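Local coordinates for protein muramoyltetrapeptide carboxypeptidase (Oxalobacter formigenes OXCC13, PDB 6UUK) that probably acts as a serine-type muramoyltetrapeptide carboxypeptidase of the peptidase S66 family, trimming tetrapeptide stems of the bacterial cell wall, at residues B[68-73]-B[172-177]; B[160-165]-B[323-328]; B[167-172]-B[192-197]; B[243-248]-B[257-262]. All coordinates share one frame; numbering follows the deposited sequence.

Interaction 1 (B[68-73]-B[172-177]); sequences SDLQRA and PMIQSD
Ile174 sets CG2 anti to its backbone N and CG1 beside that N (chi1 -60°), a rotation that hands its CG2 methyl to Leu70 and Ala73 on helix 67-79. Leu70 answers with CG anti to the backbone N (chi1 176°), which carries its CD1 closer to Ile174 than the direction of its CB suggests. One methyl therefore meets both helix residues: CG2 of Ile174 lies 3.7 Å from CB of Ala73 and 3.8 Å from CD1 of Leu70. The leucine and isoleucine chains pass at a slant, while Ala73 offers only its CB, and the backbones come nearest there, with 6.6 Å between CA of Ala73 and CA of Ile174. All three residues are buried and the contact is wholly apolar.

Polar bonds stay within each segment or run to its neighbours. Asp69 OD1 pairs weakly with Arg72 NH2 at 3.3 Å along the helix, and the same NH2 also bonds Thr179 O, in the chain just beyond helix 174-177. On the other segment, Met173 N gives a 3.0 Å bond to Asp177 OD2, which is met on its anti side, so the residue ahead of the short helix is tied to Asp177 near its end. Ile174 also leans on Ile121 of the central sheet. Helix 67-79 links the adjacent parallel strands 55-59 and 83-86, and its packing against 174-177 belongs to the layered alpha/beta architecture of the N-terminal domain.

Interaction 2 (B[160-165]-B[323-328]); sequences ALLKHG and LPVGGR
Leu162, in the last turn of helix 155-163, packs against Val325 and Gly326 in a type II beta turn that runs from Pro324 to Gly327. Its two methyls divide the work. CD1 comes down on the backbone, 3.7 Å from CA of Gly326, while CD2 meets a side chain, 4.0 Å from CG1 of Val325. Both branches are delivered by a CG that stands anti to the backbone N of Leu162 (chi1 -172°).

Two things call for the glycine. At the phi of 105° that Gly326 adopts, a CB would be pressed against the carbonyl O of Val325, and it would also come within 3.1 Å of CD1 of Leu162. The turn is closed by Gly327 N bonding to Pro324 O at 3.2 Å, and backbone hydrogen bonds between Leu218 and both Gly326 and Gly327 hold it against strand 213-222. Trp219 of that strand touches both Leu162 and Val325, so the contact sits where an N-terminal-domain helix meets the C-terminal domain.

Further out, the helix that presents Leu162 ends in a Schellman motif, with Gly165 leaving the helix at positive phi. Its last turn receives a side-chain bond as well: ND1 of His164 reaches back to Ala160 O at 2.7 Å, the carbonyl oxygen lying 24° out of the imidazole plane.

Interaction 3 (B[167-172]-B[192-197]); sequences VSFSGP and DETMTS
Phe169 reaches from strand 168-170 to Thr194 and Met195 on helix 185-196. Its CB points at the helix, and CG, held beside the backbone N (chi1 -63°), is the first atom to be met: the CE methyl of selenomethionine Met195 stands 3.6 Å from it. Next along the ring, CD1 lies 3.5 Å from that same CE and also feels CG2 of Thr194. At CE1 the threonine takes over, its CG2 3.6 Å away in an oblique approach. At the tip, CZ has CE of Met195 at a looser 4.1 Å.

The methyl sits over one face of the ring, offset toward the CG-CD1 side, 3.6 Å from the centroid and 16° off the normal, a CH-pi contact. SE stands farther up over the same face, 4.7 Å from the centroid, and the SE-CE bond slants down toward the ring, a Met-aromatic arrangement. Bends at chi2 and chi3 fold the Met195 chain back to make this possible. Thr194 turns its methyl to the ring and spends OG1 on His190 O within its own helix.

With an alanine in place of Phe169, CE of Met195 would probably lose its aromatic seat and a gap would open between helix and strand. Pro324 of the edge strand 323-325, antiparallel to 168-170, touches both Phe169 and Thr194; the arrangement is helix-on-sheet packing of the alpha/beta N-terminal domain.

Interaction 4 (B[243-248]-B[257-262]); sequences LFVEDI and RMLLQL
Asp247 OD2 is hydrogen-bonded by OG1 of Thr224 on helix 223-228 and has SE of selenomethionine Met258 4.1 Å away, a packing neighbour rather than a bond. The other carboxylate oxygen is used close to home: Ile248 N donates to Asp247 OD1 at 2.9 Å, approaching on the anti side, 23° out of the carboxylate plane. With one oxygen tied to the next peptide and the other to Thr224, the group's rotation is fixed. Met258 comes to it from the helix with CG beside its own backbone N (chi1 -67°) and an extended chain beyond, crossing the aspartate at about a right angle. Thr224 touches Met258 too.

Strand 242-248 and helix 252-264 are the first two elements of a beta-alpha-beta crossover completed by the parallel strand 273-280. Two residues back along the strand, Val245 faces Leu259 loosely, CG2 to CD2 at 4.5 Å, with Leu226 and Phe279 also packed on the valine. An alanine at Asp247 would probably leave Thr224 OG1 and Ile248 N without their carboxylate partner, and SE of Met258 without its neighbour. Glu246, a predicted member of the charge relay, projects from the other side of the strand, where its OE2 makes a weak hydrogen bond to ND1 of His316. Along the helix, Gln261 reaches the dimer interface, its NE2 bonding Ala230 O of the second subunit.

Overall arrangement
Interactions 1, 3 and 4 are buried, whereas interaction 2 is only partly so. Interactions 1 to 3 involve elements of the N-terminal domain and its sheet; interactions 2 and 3 join directly there, with Leu323 O to Ser170 N at 2.7 Å and Val325 O to Ser168 N at 2.9 Å. Interactions 1 and 3 share Pro172 but do not otherwise touch. Interaction 4 joins the other sheet to a helix, yet Phe244 packs on Leu323, Val325 and Ser170, bridging to interactions 2 and 3. The chemistry shifts accordingly: methyl on methyl in interaction 1, methyls on a glycine turn in interaction 2, an aromatic face in interaction 3, and in interaction 4 loose aliphatic packing plus a carboxylate beside a selenium, near the predicted catalytic residues.

Interaction 1 (B[68-73]-B[172-177])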
loop_
_atom_site.group_PDB
_atom_site.type_symbol
_atom_site.label_atom_id
_atom_site.label_comp_id
_atom_site.label_asym_id
_atom_site.label_seq_id
_atom_site.Cartn_x
_atom_site.Cartn_y
_atom_site.Cartn_z
ATOM N N SER B 68 9.350 11.338 -29.093
ATOM C CA SER B 68 9.516 12.775 -29.287
ATOM C C SER B 68 10.000 13.455 -28.012
ATOM O O SER B 68 10.866 14.336 -28.062
ATOM C CB SER B 68 8.202 13.395 -29.757
ATOM O OG SER B 68 7.162 13.154 -28.825
ATOM N N ASP B 69 9.452 13.060 -26.861
ATOM C CA ASP B 69 9.859 13.676 -25.604
ATOM C C ASP B 69 11.259 13.234 -25.196
ATOM O O ASP B 69 12.037 14.035 -24.666
ATOM C CB ASP B 69 8.847 13.343 -24.506
ATOM C CG ASP B 69 7.463 13.885 -24.806
ATOM O OD1 ASP B 69 7.272 14.460 -25.898
ATOM O OD2 ASP B 69 6.566 13.738 -23.949
ATOM N N LEU B 70 11.598 11.966 -25.442
ATOM C CA LEU B 70 12.914 11.464 -25.055
ATOM C C LEU B 70 14.025 12.166 -25.824
ATOM O O LEU B 70 15.055 12.531 -25.246
ATOM C CB LEU B 70 12.983 9.952 -25.273
ATOM C CG LEU B 70 14.338 9.295 -24.998
ATOM C CD1 LEU B 70 14.768 9.522 -23.555
ATOM C CD2 LEU B 70 14.292 7.809 -25.321
ATOM N N GLN B 71 13.835 12.366 -27.132
ATOM C CA GLN B 71 14.858 13.032 -27.933
ATOM C C GLN B 71 15.070 14.472 -27.489
ATOM O O GLN B 71 16.189 14.991 -27.583
ATOM C CB GLN B 71 14.481 12.977 -29.413
ATOM C CG GLN B 71 14.541 11.580 -30.010
ATOM C CD GLN B 71 13.998 11.525 -31.424
ATOM O OE1 GLN B 71 13.065 12.250 -31.772
ATOM N NE2 GLN B 71 14.584 10.666 -32.250
ATOM N N ARG B 72 14.018 15.133 -27.002
ATOM C CA ARG B 72 14.182 16.473 -26.451
ATOM C C ARG B 72 14.895 16.428 -25.105
ATOM O O ARG B 72 15.681 17.325 -24.780
ATOM C CB ARG B 72 12.821 17.155 -26.319
ATOM C CG ARG B 72 12.870 18.543 -25.696
ATOM C CD ARG B 72 11.487 19.176 -25.615
ATOM N NE ARG B 72 10.570 18.413 -24.772
ATOM C CZ ARG B 72 9.643 17.580 -25.234
ATOM N NH1 ARG B 72 9.500 17.399 -26.540
ATOM N NH2 ARG B 72 8.854 16.929 -24.389
ATOM N N ALA B 73 14.637 15.385 -24.311
ATOM C CA ALA B 73 15.308 15.250 -23.023
ATOM C C ALA B 73 16.796 14.974 -23.199
ATOM O O ALA B 73 17.618 15.444 -22.405
ATOM C CB ALA B 73 14.652 14.141 -22.203
ATOM N N PRO B 172 15.708 13.473 -9.936
ATOM C CA PRO B 172 14.863 13.628 -11.123
ATOM C C PRO B 172 14.931 12.412 -12.039
ATOM O O PRO B 172 15.791 11.540 -11.911
ATOM C CB PRO B 172 15.454 14.864 -11.804
ATOM C CG PRO B 172 16.903 14.801 -11.451
ATOM C CD PRO B 172 16.972 14.221 -10.058
HETATM N N MSE B 173 13.990 12.376 -12.978
HETATM C CA MSE B 173 13.968 11.353 -14.018
HETATM C C MSE B 173 13.783 11.998 -15.386
HETATM O O MSE B 173 13.643 13.215 -15.494
HETATM C CB MSE B 173 12.853 10.336 -13.764
HETATM C CG MSE B 173 13.036 9.499 -12.511
HETATM SE SE MSE B 173 11.745 8.042 -12.387
HETATM C CE MSE B 173 10.099 9.087 -12.432
ATOM N N ILE B 174 13.783 11.172 -16.433
ATOM C CA ILE B 174 13.546 11.690 -17.777
ATOM C C ILE B 174 12.081 12.068 -17.955
ATOM O O ILE B 174 11.753 12.950 -18.758
ATOM C CB ILE B 174 14.008 10.659 -18.826
ATOM C CG1 ILE B 174 15.501 10.373 -18.669
ATOM C CG2 ILE B 174 13.723 11.143 -20.239
ATOM C CD1 ILE B 174 16.384 11.562 -18.983
ATOM N N GLN B 175 11.186 11.441 -17.187
ATOM C CA GLN B 175 9.740 11.574 -17.345
ATOM C C GLN B 175 9.270 13.021 -17.462
ATOM O O GLN B 175 8.803 13.439 -18.525
ATOM C CB GLN B 175 9.023 10.895 -16.177
ATOM N N SER B 176 9.383 13.793 -16.378
ATOM C CA SER B 176 8.872 15.157 -16.361
ATOM C C SER B 176 9.900 16.178 -15.887
ATOM O O SER B 176 9.525 17.313 -15.572
ATOM C CB SER B 176 7.617 15.247 -15.484
ATOM O OG SER B 176 6.592 14.400 -15.974
ATOM N N ASP B 177 11.180 15.814 -15.828
ATOM C CA ASP B 177 12.226 16.735 -15.405
ATOM C C ASP B 177 13.140 17.182 -16.534
ATOM O O ASP B 177 13.727 18.261 -16.443
ATOM C CB ASP B 177 13.074 16.103 -14.295
ATOM C CG ASP B 177 12.285 15.872 -13.022
ATOM O OD1 ASP B 177 11.736 16.852 -12.475
ATOM O OD2 ASP B 177 12.200 14.709 -12.576
#

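Interaction 2 (B[160-165]-B[323-328])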
loop_
_atom_site.group_PDB
_atom_site.type_symbol
_atom_site.label_atom_id
_atom_site.label_comp_id
_atom_site.label_asym_id
_atom_site.label_seq_id
_atom_site.Cartn_x
_atom_site.Cartn_y
_atom_site.Cartn_z
ATOM N N ALA B 160 16.511 -1.991 -2.725
ATOM C CA ALA B 160 17.274 -3.222 -2.893
ATOM C C ALA B 160 18.762 -2.940 -3.046
ATOM O O ALA B 160 19.591 -3.734 -2.584
ATOM C CB ALA B 160 16.750 -4.008 -4.094
ATOM N N LEU B 161 19.120 -1.827 -3.691
ATOM C CA LEU B 161 20.519 -1.417 -3.730
ATOM C C LEU B 161 21.032 -1.091 -2.335
ATOM O O LEU B 161 22.148 -1.476 -1.966
ATOM C CB LEU B 161 20.695 -0.213 -4.655
ATOM C CG LEU B 161 20.761 -0.479 -6.157
ATOM C CD1 LEU B 161 21.031 0.817 -6.903
ATOM C CD2 LEU B 161 21.831 -1.511 -6.466
ATOM N N LEU B 162 20.227 -0.380 -1.542
ATOM C CA LEU B 162 20.619 -0.083 -0.170
ATOM C C LEU B 162 20.620 -1.338 0.693
ATOM O O LEU B 162 21.373 -1.417 1.670
ATOM C CB LEU B 162 19.687 0.974 0.423
ATOM C CG LEU B 162 20.082 1.527 1.791
ATOM C CD1 LEU B 162 21.469 2.150 1.735
ATOM C CD2 LEU B 162 19.057 2.535 2.264
ATOM N N LYS B 163 19.790 -2.325 0.348
ATOM C CA LYS B 163 19.818 -3.597 1.062
ATOM C C LYS B 163 21.150 -4.310 0.868
ATOM O O LYS B 163 21.584 -5.068 1.744
ATOM C CB LYS B 163 18.661 -4.481 0.596
ATOM C CG LYS B 163 18.493 -5.766 1.390
ATOM C CD LYS B 163 18.219 -5.474 2.857
ATOM C CE LYS B 163 18.080 -6.756 3.660
ATOM N NZ LYS B 163 17.826 -6.480 5.101
ATOM N N HIS B 164 21.813 -4.077 -0.263
ATOM C CA HIS B 164 23.120 -4.652 -0.544
ATOM C C HIS B 164 24.263 -3.685 -0.264
ATOM O O HIS B 164 25.426 -4.050 -0.460
ATOM C CB HIS B 164 23.186 -5.128 -2.000
ATOM C CG HIS B 164 22.247 -6.253 -2.312
ATOM N ND1 HIS B 164 20.877 -6.128 -2.220
ATOM C CD2 HIS B 164 22.482 -7.524 -2.713
ATOM C CE1 HIS B 164 20.309 -7.274 -2.552
ATOM N NE2 HIS B 164 21.261 -8.138 -2.856
ATOM N N GLY B 165 23.963 -2.468 0.183
ATOM C CA GLY B 165 25.000 -1.524 0.551
ATOM C C GLY B 165 25.451 -0.627 -0.582
ATOM O O GLY B 165 26.642 -0.320 -0.699
ATOM N N LEU B 323 18.543 13.652 -3.418
ATOM C CA LEU B 323 18.890 13.160 -2.092
ATOM C C LEU B 323 19.653 11.852 -2.210
ATOM O O LEU B 323 19.094 10.856 -2.695
ATOM C CB LEU B 323 17.634 12.969 -1.244
ATOM C CG LEU B 323 16.821 14.233 -0.966
ATOM C CD1 LEU B 323 15.573 13.914 -0.157
ATOM C CD2 LEU B 323 17.673 15.271 -0.253
ATOM N N PRO B 324 20.921 11.805 -1.792
ATOM C CA PRO B 324 21.669 10.541 -1.835
ATOM C C PRO B 324 21.129 9.515 -0.853
ATOM O O PRO B 324 21.380 9.609 0.352
ATOM C CB PRO B 324 23.099 10.965 -1.471
ATOM C CG PRO B 324 23.146 12.443 -1.717
ATOM C CD PRO B 324 21.773 12.939 -1.401
ATOM N N VAL B 325 20.385 8.533 -1.357
ATOM C CA VAL B 325 19.865 7.469 -0.504
ATOM C C VAL B 325 21.022 6.579 -0.070
ATOM O O VAL B 325 21.702 5.968 -0.903
ATOM C CB VAL B 325 18.783 6.662 -1.229
ATOM C CG1 VAL B 325 18.384 5.453 -0.400
ATOM C CG2 VAL B 325 17.575 7.538 -1.515
ATOM N N GLY B 326 21.247 6.499 1.239
ATOM C CA GLY B 326 22.357 5.753 1.792
ATOM C C GLY B 326 23.502 6.604 2.293
ATOM O O GLY B 326 24.450 6.058 2.871
ATOM N N GLY B 327 23.446 7.916 2.089
ATOM C CA GLY B 327 24.484 8.809 2.551
ATOM C C GLY B 327 24.383 9.086 4.039
ATOM O O GLY B 327 23.568 8.515 4.764
ATOM N N ARG B 328 25.240 9.993 4.492
ATOM C CA ARG B 328 25.331 10.374 5.899
ATOM C C ARG B 328 24.741 11.773 6.038
ATOM O O ARG B 328 25.373 12.764 5.662
ATOM C CB ARG B 328 26.779 10.315 6.372
ATOM C CG ARG B 328 26.989 10.637 7.840
ATOM C CD ARG B 328 28.430 10.353 8.226
ATOM N NE ARG B 328 29.364 10.976 7.291
ATOM C CZ ARG B 328 30.618 10.575 7.107
ATOM N NH1 ARG B 328 31.094 9.542 7.789
ATOM N NH2 ARG B 328 31.396 11.202 6.236
#

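Interaction 3 (B[167-172]-B[192-197])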
loop_
_atom_site.group_PDB
_atom_site.type_symbol
_atom_site.label_atom_id
_atom_site.label_comp_id
_atom_site.label_asym_id
_atom_site.label_seq_id
_atom_site.Cartn_x
_atom_site.Cartn_y
_atom_site.Cartn_z
ATOM N N VAL B 167 24.792 3.104 -2.528
ATOM C CA VAL B 167 24.228 4.439 -2.364
ATOM C C VAL B 167 23.610 4.873 -3.686
ATOM O O VAL B 167 24.293 4.925 -4.714
ATOM C CB VAL B 167 25.293 5.442 -1.900
ATOM C CG1 VAL B 167 24.730 6.855 -1.917
ATOM C CG2 VAL B 167 25.795 5.079 -0.513
ATOM N N SER B 168 22.318 5.179 -3.659
ATOM C CA SER B 168 21.592 5.699 -4.806
ATOM C C SER B 168 21.170 7.137 -4.526
ATOM O O SER B 168 21.381 7.671 -3.434
ATOM C CB SER B 168 20.386 4.813 -5.124
ATOM O OG SER B 168 19.574 4.631 -3.978
ATOM N N PHE B 169 20.561 7.767 -5.526
ATOM C CA PHE B 169 20.160 9.166 -5.435
ATOM C C PHE B 169 18.684 9.288 -5.776
ATOM O O PHE B 169 18.265 8.918 -6.877
ATOM C CB PHE B 169 21.000 10.042 -6.368
ATOM C CG PHE B 169 22.459 10.069 -6.021
ATOM C CD1 PHE B 169 22.961 11.025 -5.153
ATOM C CD2 PHE B 169 23.329 9.136 -6.560
ATOM C CE1 PHE B 169 24.305 11.051 -4.833
ATOM C CE2 PHE B 169 24.672 9.157 -6.240
ATOM C CZ PHE B 169 25.161 10.116 -5.377
ATOM N N SER B 170 17.900 9.809 -4.837
ATOM C CA SER B 170 16.478 10.057 -5.058
ATOM C C SER B 170 16.347 11.453 -5.653
ATOM O O SER B 170 16.367 12.453 -4.931
ATOM C CB SER B 170 15.697 9.915 -3.758
ATOM O OG SER B 170 14.323 9.681 -4.010
ATOM N N GLY B 171 16.222 11.526 -6.976
ATOM C CA GLY B 171 16.178 12.794 -7.662
ATOM C C GLY B 171 15.279 12.788 -8.882
ATOM O O GLY B 171 14.206 12.177 -8.894
ATOM N N PRO B 172 15.708 13.473 -9.936
ATOM C CA PRO B 172 14.863 13.628 -11.123
ATOM C C PRO B 172 14.931 12.412 -12.039
ATOM O O PRO B 172 15.791 11.540 -11.911
ATOM C CB PRO B 172 15.454 14.864 -11.804
ATOM C CG PRO B 172 16.903 14.801 -11.451
ATOM C CD PRO B 172 16.972 14.221 -10.058
ATOM N N ASP B 192 22.945 18.385 -10.883
ATOM C CA ASP B 192 24.332 18.437 -11.331
ATOM C C ASP B 192 25.290 18.677 -10.171
ATOM O O ASP B 192 26.439 18.223 -10.211
ATOM C CB ASP B 192 24.505 19.528 -12.389
ATOM C CG ASP B 192 23.703 19.256 -13.646
ATOM O OD1 ASP B 192 23.084 18.175 -13.738
ATOM O OD2 ASP B 192 23.690 20.124 -14.543
ATOM N N GLU B 193 24.837 19.384 -9.133
ATOM C CA GLU B 193 25.712 19.671 -8.001
ATOM C C GLU B 193 25.985 18.417 -7.181
ATOM O O GLU B 193 27.130 18.166 -6.787
ATOM C CB GLU B 193 25.094 20.763 -7.128
ATOM C CG GLU B 193 26.004 21.266 -6.020
ATOM C CD GLU B 193 25.379 22.396 -5.225
ATOM O OE1 GLU B 193 24.158 22.619 -5.363
ATOM O OE2 GLU B 193 26.111 23.065 -4.465
ATOM N N THR B 194 24.951 17.615 -6.919
ATOM C CA THR B 194 25.136 16.405 -6.123
ATOM C C THR B 194 26.032 15.397 -6.833
ATOM O O THR B 194 26.762 14.647 -6.175
ATOM C CB THR B 194 23.780 15.776 -5.800
ATOM O OG1 THR B 194 22.896 16.782 -5.289
ATOM C CG2 THR B 194 23.930 14.676 -4.758
HETATM N N MSE B 195 26.002 15.370 -8.162
HETATM C CA MSE B 195 26.832 14.448 -8.927
HETATM C C MSE B 195 28.301 14.860 -8.902
HETATM O O MSE B 195 29.191 14.015 -8.993
HETATM C CB MSE B 195 26.349 14.361 -10.377
HETATM C CG MSE B 195 24.893 13.949 -10.549
HETATM SE SE MSE B 195 24.467 12.208 -9.785
HETATM C CE MSE B 195 23.673 12.802 -8.107
ATOM N N THR B 196 28.552 16.165 -8.777
ATOM C CA THR B 196 29.898 16.708 -8.883
ATOM C C THR B 196 30.450 17.259 -7.574
ATOM O O THR B 196 31.632 17.615 -7.527
ATOM C CB THR B 196 29.941 17.815 -9.947
ATOM O OG1 THR B 196 29.054 18.877 -9.573
ATOM C CG2 THR B 196 29.524 17.268 -11.305
ATOM N N SER B 197 29.641 17.343 -6.519
ATOM C CA SER B 197 30.131 17.850 -5.250
ATOM C C SER B 197 30.027 16.782 -4.169
ATOM O O SER B 197 29.041 16.038 -4.126
ATOM C CB SER B 197 29.353 19.100 -4.808
ATOM O OG SER B 197 29.846 19.599 -3.576
#

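Interaction 4 (B[243-248]-B[257-262])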
loop_
_atom_site.group_PDB
_atom_site.type_symbol
_atom_site.label_atom_id
_atom_site.label_comp_id
_atom_site.label_asym_id
_atom_site.label_seq_id
_atom_site.Cartn_x
_atom_site.Cartn_y
_atom_site.Cartn_z
ATOM N N LEU B 243 14.813 9.054 7.870
ATOM C CA LEU B 243 13.917 8.560 6.834
ATOM C C LEU B 243 13.091 9.708 6.267
ATOM O O LEU B 243 12.539 10.514 7.022
ATOM C CB LEU B 243 12.997 7.473 7.394
ATOM C CG LEU B 243 12.004 6.822 6.429
ATOM C CD1 LEU B 243 12.731 6.028 5.360
ATOM C CD2 LEU B 243 11.030 5.935 7.185
ATOM N N PHE B 244 13.010 9.778 4.939
ATOM C CA PHE B 244 12.207 10.776 4.250
ATOM C C PHE B 244 11.220 10.090 3.315
ATOM O O PHE B 244 11.524 9.053 2.718
ATOM C CB PHE B 244 13.085 11.764 3.462
ATOM C CG PHE B 244 13.802 11.149 2.291
ATOM C CD1 PHE B 244 15.024 10.520 2.462
ATOM C CD2 PHE B 244 13.263 11.216 1.016
ATOM C CE1 PHE B 244 15.688 9.959 1.386
ATOM C CE2 PHE B 244 13.920 10.656 -0.062
ATOM C CZ PHE B 244 15.135 10.027 0.123
ATOM N N VAL B 245 10.027 10.679 3.193
ATOM C CA VAL B 245 8.954 10.119 2.381
ATOM C C VAL B 245 8.271 11.234 1.599
ATOM O O VAL B 245 8.353 12.414 1.947
ATOM C CB VAL B 245 7.909 9.358 3.230
ATOM C CG1 VAL B 245 8.519 8.105 3.836
ATOM C CG2 VAL B 245 7.347 10.262 4.316
ATOM N N GLU B 246 7.588 10.836 0.527
ATOM C CA GLU B 246 6.798 11.747 -0.290
ATOM C C GLU B 246 5.814 10.924 -1.110
ATOM O O GLU B 246 5.983 9.713 -1.277
ATOM C CB GLU B 246 7.683 12.612 -1.197
ATOM C CG GLU B 246 8.655 11.839 -2.084
ATOM C CD GLU B 246 8.000 11.266 -3.327
ATOM O OE1 GLU B 246 8.411 10.172 -3.767
ATOM O OE2 GLU B 246 7.072 11.908 -3.862
ATOM N N ASP B 247 4.786 11.597 -1.624
ATOM C CA ASP B 247 3.754 10.926 -2.406
ATOM C C ASP B 247 2.896 11.979 -3.095
ATOM O O ASP B 247 2.996 13.175 -2.811
ATOM C CB ASP B 247 2.891 10.014 -1.528
ATOM C CG ASP B 247 2.553 8.702 -2.206
ATOM O OD1 ASP B 247 2.518 8.667 -3.454
ATOM O OD2 ASP B 247 2.324 7.705 -1.490
ATOM N N ILE B 248 2.045 11.510 -4.014
ATOM C CA ILE B 248 1.077 12.350 -4.709
ATOM C C ILE B 248 -0.214 11.563 -4.889
ATOM O O ILE B 248 -0.242 10.336 -4.782
ATOM C CB ILE B 248 1.583 12.844 -6.082
ATOM C CG1 ILE B 248 2.185 11.684 -6.879
ATOM C CG2 ILE B 248 2.570 13.988 -5.911
ATOM C CD1 ILE B 248 2.443 12.011 -8.333
ATOM N N ARG B 257 -2.179 6.043 6.817
ATOM C CA ARG B 257 -2.314 4.591 6.771
ATOM C C ARG B 257 -0.978 3.926 6.460
ATOM O O ARG B 257 -0.541 3.018 7.176
ATOM C CB ARG B 257 -3.368 4.206 5.734
ATOM C CG ARG B 257 -3.645 2.719 5.622
ATOM C CD ARG B 257 -4.740 2.468 4.602
ATOM N NE ARG B 257 -4.428 3.092 3.319
ATOM C CZ ARG B 257 -5.302 3.253 2.332
ATOM N NH1 ARG B 257 -6.554 2.840 2.478
ATOM N NH2 ARG B 257 -4.927 3.833 1.200
HETATM N N MSE B 258 -0.311 4.372 5.401
HETATM C CA MSE B 258 0.970 3.799 5.005
HETATM C C MSE B 258 2.061 4.109 6.025
HETATM O O MSE B 258 3.006 3.336 6.187
HETATM C CB MSE B 258 1.372 4.305 3.620
HETATM C CG MSE B 258 0.462 3.807 2.511
HETATM SE SE MSE B 258 0.908 4.531 0.759
HETATM C CE MSE B 258 -0.333 3.484 -0.320
ATOM N N LEU B 259 1.928 5.244 6.715
ATOM C CA LEU B 259 2.852 5.552 7.801
ATOM C C LEU B 259 2.617 4.649 9.004
ATOM O O LEU B 259 3.559 4.356 9.749
ATOM C CB LEU B 259 2.727 7.021 8.204
ATOM C CG LEU B 259 3.322 8.046 7.237
ATOM C CD1 LEU B 259 3.036 9.462 7.711
ATOM C CD2 LEU B 259 4.817 7.825 7.070
ATOM N N LEU B 260 1.376 4.201 9.211
ATOM C CA LEU B 260 1.107 3.256 10.288
ATOM C C LEU B 260 1.667 1.875 9.975
ATOM O O LEU B 260 2.074 1.153 10.892
ATOM C CB LEU B 260 -0.395 3.171 10.560
ATOM C CG LEU B 260 -0.999 4.315 11.378
ATOM C CD1 LEU B 260 -2.486 4.089 11.602
ATOM C CD2 LEU B 260 -0.271 4.465 12.705
ATOM N N GLN B 261 1.694 1.490 8.697
ATOM C CA GLN B 261 2.309 0.219 8.329
ATOM C C GLN B 261 3.804 0.238 8.613
ATOM O O GLN B 261 4.362 -0.742 9.120
ATOM C CB GLN B 261 2.047 -0.093 6.857
ATOM C CG GLN B 261 2.639 -1.416 6.396
ATOM C CD GLN B 261 2.275 -1.755 4.966
ATOM O OE1 GLN B 261 1.857 -0.889 4.198
ATOM N NE2 GLN B 261 2.428 -3.022 4.600
ATOM N N LEU B 262 4.471 1.350 8.295
ATOM C CA LEU B 262 5.880 1.493 8.642
ATOM C C LEU B 262 6.096 1.597 10.145
ATOM O O LEU B 262 7.197 1.304 10.621
ATOM C CB LEU B 262 6.474 2.718 7.948
ATOM C CG LEU B 262 6.323 2.760 6.426
ATOM C CD1 LEU B 262 6.964 4.014 5.851
ATOM C CD2 LEU B 262 6.913 1.509 5.790
#